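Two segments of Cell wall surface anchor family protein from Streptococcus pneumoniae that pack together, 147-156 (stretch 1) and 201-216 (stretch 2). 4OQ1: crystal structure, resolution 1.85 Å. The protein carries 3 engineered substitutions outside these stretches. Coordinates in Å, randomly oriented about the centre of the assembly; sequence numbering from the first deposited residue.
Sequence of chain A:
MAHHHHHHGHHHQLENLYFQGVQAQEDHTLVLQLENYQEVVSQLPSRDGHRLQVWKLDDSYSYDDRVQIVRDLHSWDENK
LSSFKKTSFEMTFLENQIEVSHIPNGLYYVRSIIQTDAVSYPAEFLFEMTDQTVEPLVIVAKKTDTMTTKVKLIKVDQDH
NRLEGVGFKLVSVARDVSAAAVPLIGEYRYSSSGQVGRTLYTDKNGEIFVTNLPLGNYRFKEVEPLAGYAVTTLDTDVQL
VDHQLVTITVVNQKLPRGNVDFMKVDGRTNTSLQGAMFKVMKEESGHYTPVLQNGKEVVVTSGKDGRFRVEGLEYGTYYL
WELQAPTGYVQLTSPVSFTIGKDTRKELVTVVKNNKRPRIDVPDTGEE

Stretch 1 (147-156) MTTKVKLIKV
Stretch 2, residues 201-216: YTDKNGEIFVTNLPLG

Two neighbouring strands of one chain, 150-156 and 207-211, run antiparallel. Their axes make an angle of 168° and come within 4.6 Å. The contact buries 825 Å², both sides summed. The register is set by five pairs: Lys-150 CA to Thr-211 CA 4.5 Å, Val-151 CA to Val-210 CA 5.4 Å, Lys-152 CA to Phe-209 CA 4.5 Å, Leu-153 CA to Ile-208 CA 4.9 Å and Ile-154 CA to Glu-207 CA 4.8 Å. Phi and psi stay extended throughout both strands.

Val-151 and Val-210 form a hydrogen-bonded pair. Val-151 N donates to Val-210 O at 3.0 Å, and Val-210 N donates to Val-151 O at 2.9 Å. Leu-153 and Ile-208 repeat the pattern. Leu-153 N reaches Ile-208 O at 2.7 Å, and Ile-208 N reaches Leu-153 O at 2.8 Å. Beyond the strand pairs, Lys-155 N donates to Gly-206 O at 2.9 Å, and Asn-212 N donates to Thr-149 O at 3.0 Å. The carbonyls also receive CA-H contacts. Glu-207 CA lies 3.1 Å from Leu-153 O, and Lys-152 CA lies 3.2 Å from Ile-208 O.

A type I turn from Asp-203 to Gly-206 leads into the second strand. Gly-206 N donates to Asp-203 O at 2.8 Å. Asp-203 (chi1 p) accepts at OD1 from Glu-207 N at 2.8 Å, and weakly from Asn-205 N, also at 2.8 Å. Asp-203 N in turn donates to Glu-207 O at 3.1 Å. Gly-206 has phi/psi 71/15. A CB on Gly-206 would lie 2.8 Å from Lys-155 O, a clash, and would also press on the carbonyl O of Asn-205.

Val-151 (p), Leu-153 (t, t), Val-210 (t) and Ile-208 (m, t) share one buried, apolar face. Val-151 CG1 sits 4.1 Å from Val-210 CB and 3.8 Å from Leu-213 CD1. Leu-153 CB and Ile-208 CB are 4.3 Å apart. Lys-155 CB packs on Thr-202 CG2 at 3.7 Å. Lys-155 NZ makes a weak hydrogen bond to Val-156 O at 3.3 Å, and Lys-155 is covalently linked elsewhere in the structure.

The other face carries Lys-150, Lys-152, Ile-154, Glu-207, Phe-209 and Thr-211. Phe-209 (chi1 t, chi2 79°) turns its ring edge to Lys-152, with Phe-209 CD1 3.9 Å from Lys-152 CB. This is an apolar contact with the lysine's aliphatic part. Phe-209 CZ is 3.9 Å from Lys-150 CB. Lys-152 (t, t, m, t) places NZ 4.3 Å from Glu-207 OE1, too far for a salt bridge. Lys-150 (m, t, t, p) leads its end away, and Lys-150 NZ donates to Thr-148 O at 2.7 Å. Lys-150 NZ, Glu-207 OE2, Thr-202 OG1 and Asn-212 ND2 are hydrogen-bonded elsewhere in the structure.

At the other end of the contact, Thr-149 (p) donates from OG1 to Leu-213 O at a very short 2.5 Å. This bond joins its side chain to the loop after the second strand. Thr-149 CG2 meets Leu-215 CD2 at 3.9 Å. Asn-212 has phi/psi 73/11 and chi1 t. Thr-148 OG1 (chi1 t) lies 3.0 Å from Asn-212 CA.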

# COMPACT_ATOMS: atom_id res chain seq x y z
N MET A 147 20.75 -0.78 5.51
CA MET A 147 19.81 -1.12 6.58
C MET A 147 18.57 -0.23 6.48
O MET A 147 18.69 0.95 6.16
CB MET A 147 20.47 -0.94 7.95
CG MET A 147 21.33 -2.12 8.38
SD MET A 147 20.45 -3.69 8.30
CE MET A 147 19.48 -3.61 9.80
N THR A 148 17.39 -0.79 6.72
CA THR A 148 16.22 -0.01 6.50
C THR A 148 15.28 -0.41 7.63
O THR A 148 15.47 -1.50 8.22
CB THR A 148 15.69 -0.41 5.12
OG1 THR A 148 14.88 0.64 4.63
CG2 THR A 148 14.92 -1.78 5.15
N THR A 149 14.30 0.42 7.89
CA THR A 149 13.13 -0.00 8.72
C THR A 149 12.33 -1.05 8.01
O THR A 149 12.40 -1.16 6.79
CB THR A 149 12.20 1.15 9.04
OG1 THR A 149 11.81 1.80 7.83
CG2 THR A 149 12.86 2.10 9.93
N LYS A 150 11.63 -1.90 8.78
CA LYS A 150 10.89 -3.02 8.22
C LYS A 150 9.70 -3.26 9.12
O LYS A 150 9.83 -3.36 10.37
CB LYS A 150 11.70 -4.34 8.20
CG LYS A 150 13.16 -4.17 7.92
CD LYS A 150 13.91 -5.46 8.23
CE LYS A 150 15.41 -5.23 8.27
NZ LYS A 150 15.92 -4.08 9.04
N VAL A 151 8.55 -3.40 8.48
CA VAL A 151 7.29 -3.75 9.21
C VAL A 151 6.48 -4.73 8.43
O VAL A 151 6.42 -4.68 7.20
CB VAL A 151 6.49 -2.51 9.69
CG1 VAL A 151 6.31 -1.55 8.60
CG2 VAL A 151 5.14 -2.96 10.28
N LYS A 152 5.94 -5.72 9.18
CA LYS A 152 5.22 -6.81 8.63
C LYS A 152 3.86 -6.85 9.30
O LYS A 152 3.73 -6.87 10.55
CB LYS A 152 5.99 -8.16 8.77
CG LYS A 152 5.24 -9.29 8.14
CD LYS A 152 5.78 -10.68 8.39
CE LYS A 152 7.26 -10.82 8.06
NZ LYS A 152 7.81 -12.17 8.40
N LEU A 153 2.83 -6.78 8.48
CA LEU A 153 1.45 -6.94 8.93
C LEU A 153 0.98 -8.35 8.60
O LEU A 153 1.13 -8.83 7.45
CB LEU A 153 0.52 -5.85 8.34
CG LEU A 153 -0.95 -5.85 8.79
CD1 LEU A 153 -1.54 -4.43 8.63
CD2 LEU A 153 -1.65 -6.86 7.95
N ILE A 154 0.42 -9.01 9.62
CA ILE A 154 -0.14 -10.35 9.49
C ILE A 154 -1.65 -10.27 9.73
O ILE A 154 -2.09 -9.88 10.80
CB ILE A 154 0.45 -11.39 10.46
CG1 ILE A 154 1.95 -11.54 10.22
CG2 ILE A 154 -0.23 -12.71 10.15
CD1 ILE A 154 2.62 -12.54 11.12
N LYS A 155 -2.41 -10.64 8.71
CA LYS A 155 -3.85 -10.64 8.72
C LYS A 155 -4.41 -12.04 8.83
O LYS A 155 -4.18 -12.87 8.02
CB LYS A 155 -4.38 -9.96 7.47
CG LYS A 155 -5.86 -9.65 7.49
CD LYS A 155 -6.31 -8.82 8.66
CE LYS A 155 -7.81 -8.52 8.63
NZ LYS A 155 -8.72 -9.53 9.24
N VAL A 156 -5.17 -12.25 9.87
CA VAL A 156 -5.78 -13.53 10.17
C VAL A 156 -7.28 -13.44 10.50
O VAL A 156 -7.85 -12.35 10.82
CB VAL A 156 -5.07 -14.24 11.34
CG1 VAL A 156 -3.63 -14.67 11.00
CG2 VAL A 156 -5.12 -13.47 12.65
N TYR A 201 -2.45 -4.67 -0.25
CA TYR A 201 -3.24 -5.84 -0.09
C TYR A 201 -2.39 -6.99 0.44
O TYR A 201 -1.30 -7.21 -0.05
CB TYR A 201 -3.83 -6.34 -1.52
CG TYR A 201 -4.85 -5.38 -2.06
CD1 TYR A 201 -4.46 -4.37 -2.89
CD2 TYR A 201 -6.17 -5.44 -1.67
CE1 TYR A 201 -5.36 -3.43 -3.36
CE2 TYR A 201 -7.11 -4.49 -2.08
CZ TYR A 201 -6.74 -3.53 -2.99
OH TYR A 201 -7.63 -2.54 -3.40
N THR A 202 -2.95 -7.70 1.38
CA THR A 202 -2.38 -8.96 1.92
C THR A 202 -2.11 -9.94 0.85
O THR A 202 -3.00 -10.13 0.01
CB THR A 202 -3.14 -9.57 3.12
OG1 THR A 202 -4.52 -10.01 2.83
CG2 THR A 202 -3.14 -8.53 4.29
N ASP A 203 -1.01 -10.70 1.03
CA ASP A 203 -0.55 -11.70 0.03
C ASP A 203 -1.08 -13.06 0.41
O ASP A 203 -1.89 -13.18 1.31
CB ASP A 203 0.98 -11.73 -0.12
CG ASP A 203 1.72 -12.14 1.16
OD1 ASP A 203 1.13 -12.67 2.11
OD2 ASP A 203 2.93 -11.88 1.23
N LYS A 204 -0.66 -14.13 -0.25
CA LYS A 204 -1.24 -15.42 0.07
C LYS A 204 -0.94 -15.85 1.48
O LYS A 204 -1.54 -16.78 1.99
CB LYS A 204 -0.82 -16.53 -0.93
CG LYS A 204 0.62 -16.98 -0.73
CD LYS A 204 0.98 -18.22 -1.56
CE LYS A 204 2.49 -18.40 -1.66
NZ LYS A 204 3.20 -17.18 -2.18
N ASN A 205 0.09 -15.29 2.09
CA ASN A 205 0.33 -15.59 3.47
C ASN A 205 -0.32 -14.63 4.42
O ASN A 205 0.03 -14.55 5.60
CB ASN A 205 1.82 -15.69 3.74
CG ASN A 205 2.48 -16.75 2.90
OD1 ASN A 205 3.38 -16.47 2.09
ND2 ASN A 205 2.04 -17.90 3.04
N GLY A 206 -1.25 -13.87 3.94
CA GLY A 206 -1.82 -12.84 4.79
C GLY A 206 -0.94 -11.66 5.13
O GLY A 206 -1.25 -10.95 6.11
N GLU A 207 0.17 -11.46 4.39
CA GLU A 207 1.20 -10.55 4.89
C GLU A 207 1.29 -9.30 4.05
O GLU A 207 1.06 -9.35 2.86
CB GLU A 207 2.58 -11.18 5.08
CG GLU A 207 2.48 -12.45 5.89
CD GLU A 207 3.79 -13.13 6.18
OE1 GLU A 207 4.75 -12.92 5.41
OE2 GLU A 207 3.79 -13.98 7.12
N ILE A 208 1.50 -8.18 4.72
CA ILE A 208 2.00 -6.99 4.05
C ILE A 208 3.37 -6.61 4.64
O ILE A 208 3.53 -6.48 5.88
CB ILE A 208 1.03 -5.82 4.12
CG1 ILE A 208 -0.28 -6.13 3.37
CG2 ILE A 208 1.63 -4.54 3.55
CD1 ILE A 208 -1.43 -5.18 3.76
N PHE A 209 4.30 -6.33 3.77
CA PHE A 209 5.70 -6.00 4.18
C PHE A 209 6.13 -4.69 3.60
O PHE A 209 6.10 -4.53 2.37
CB PHE A 209 6.66 -7.14 3.74
CG PHE A 209 8.02 -7.08 4.37
CD1 PHE A 209 8.21 -7.52 5.64
CD2 PHE A 209 9.11 -6.63 3.66
CE1 PHE A 209 9.46 -7.46 6.27
CE2 PHE A 209 10.39 -6.57 4.27
CZ PHE A 209 10.54 -6.99 5.57
N VAL A 210 6.45 -3.74 4.47
CA VAL A 210 6.84 -2.39 4.05
C VAL A 210 8.20 -2.05 4.60
O VAL A 210 8.42 -2.06 5.84
CB VAL A 210 5.86 -1.31 4.56
CG1 VAL A 210 6.25 0.03 3.97
CG2 VAL A 210 4.44 -1.72 4.15
N THR A 211 9.11 -1.66 3.71
CA THR A 211 10.45 -1.20 4.09
C THR A 211 10.70 0.30 3.93
O THR A 211 10.05 0.97 3.15
CB THR A 211 11.52 -1.97 3.31
OG1 THR A 211 11.40 -1.76 1.91
CG2 THR A 211 11.37 -3.40 3.53
N ASN A 212 11.69 0.81 4.67
CA ASN A 212 12.27 2.14 4.49
C ASN A 212 11.40 3.28 4.95
O ASN A 212 11.65 4.42 4.62
CB ASN A 212 12.61 2.39 3.05
CG ASN A 212 13.58 3.49 2.89
OD1 ASN A 212 14.67 3.42 3.42
ND2 ASN A 212 13.18 4.57 2.23
N LEU A 213 10.33 2.97 5.67
CA LEU A 213 9.62 4.00 6.32
C LEU A 213 10.54 4.82 7.26
O LEU A 213 11.31 4.23 7.97
CB LEU A 213 8.50 3.39 7.19
CG LEU A 213 7.32 2.78 6.39
CD1 LEU A 213 6.40 2.07 7.37
CD2 LEU A 213 6.54 3.77 5.50
N PRO A 214 10.42 6.16 7.29
CA PRO A 214 11.13 6.89 8.31
C PRO A 214 10.74 6.41 9.69
O PRO A 214 9.65 5.83 9.86
CB PRO A 214 10.66 8.34 8.13
CG PRO A 214 10.05 8.42 6.79
CD PRO A 214 9.82 7.05 6.28
N LEU A 215 11.65 6.54 10.66
CA LEU A 215 11.29 6.39 12.05
C LEU A 215 10.05 7.22 12.41
O LEU A 215 9.90 8.34 11.98
CB LEU A 215 12.47 6.74 12.93
CG LEU A 215 13.77 5.94 12.70
CD1 LEU A 215 14.85 6.50 13.59
CD2 LEU A 215 13.57 4.47 12.95
N GLY A 216 9.14 6.64 13.21
CA GLY A 216 7.99 7.35 13.61
C GLY A 216 6.79 6.43 13.90
O GLY A 216 6.93 5.19 14.00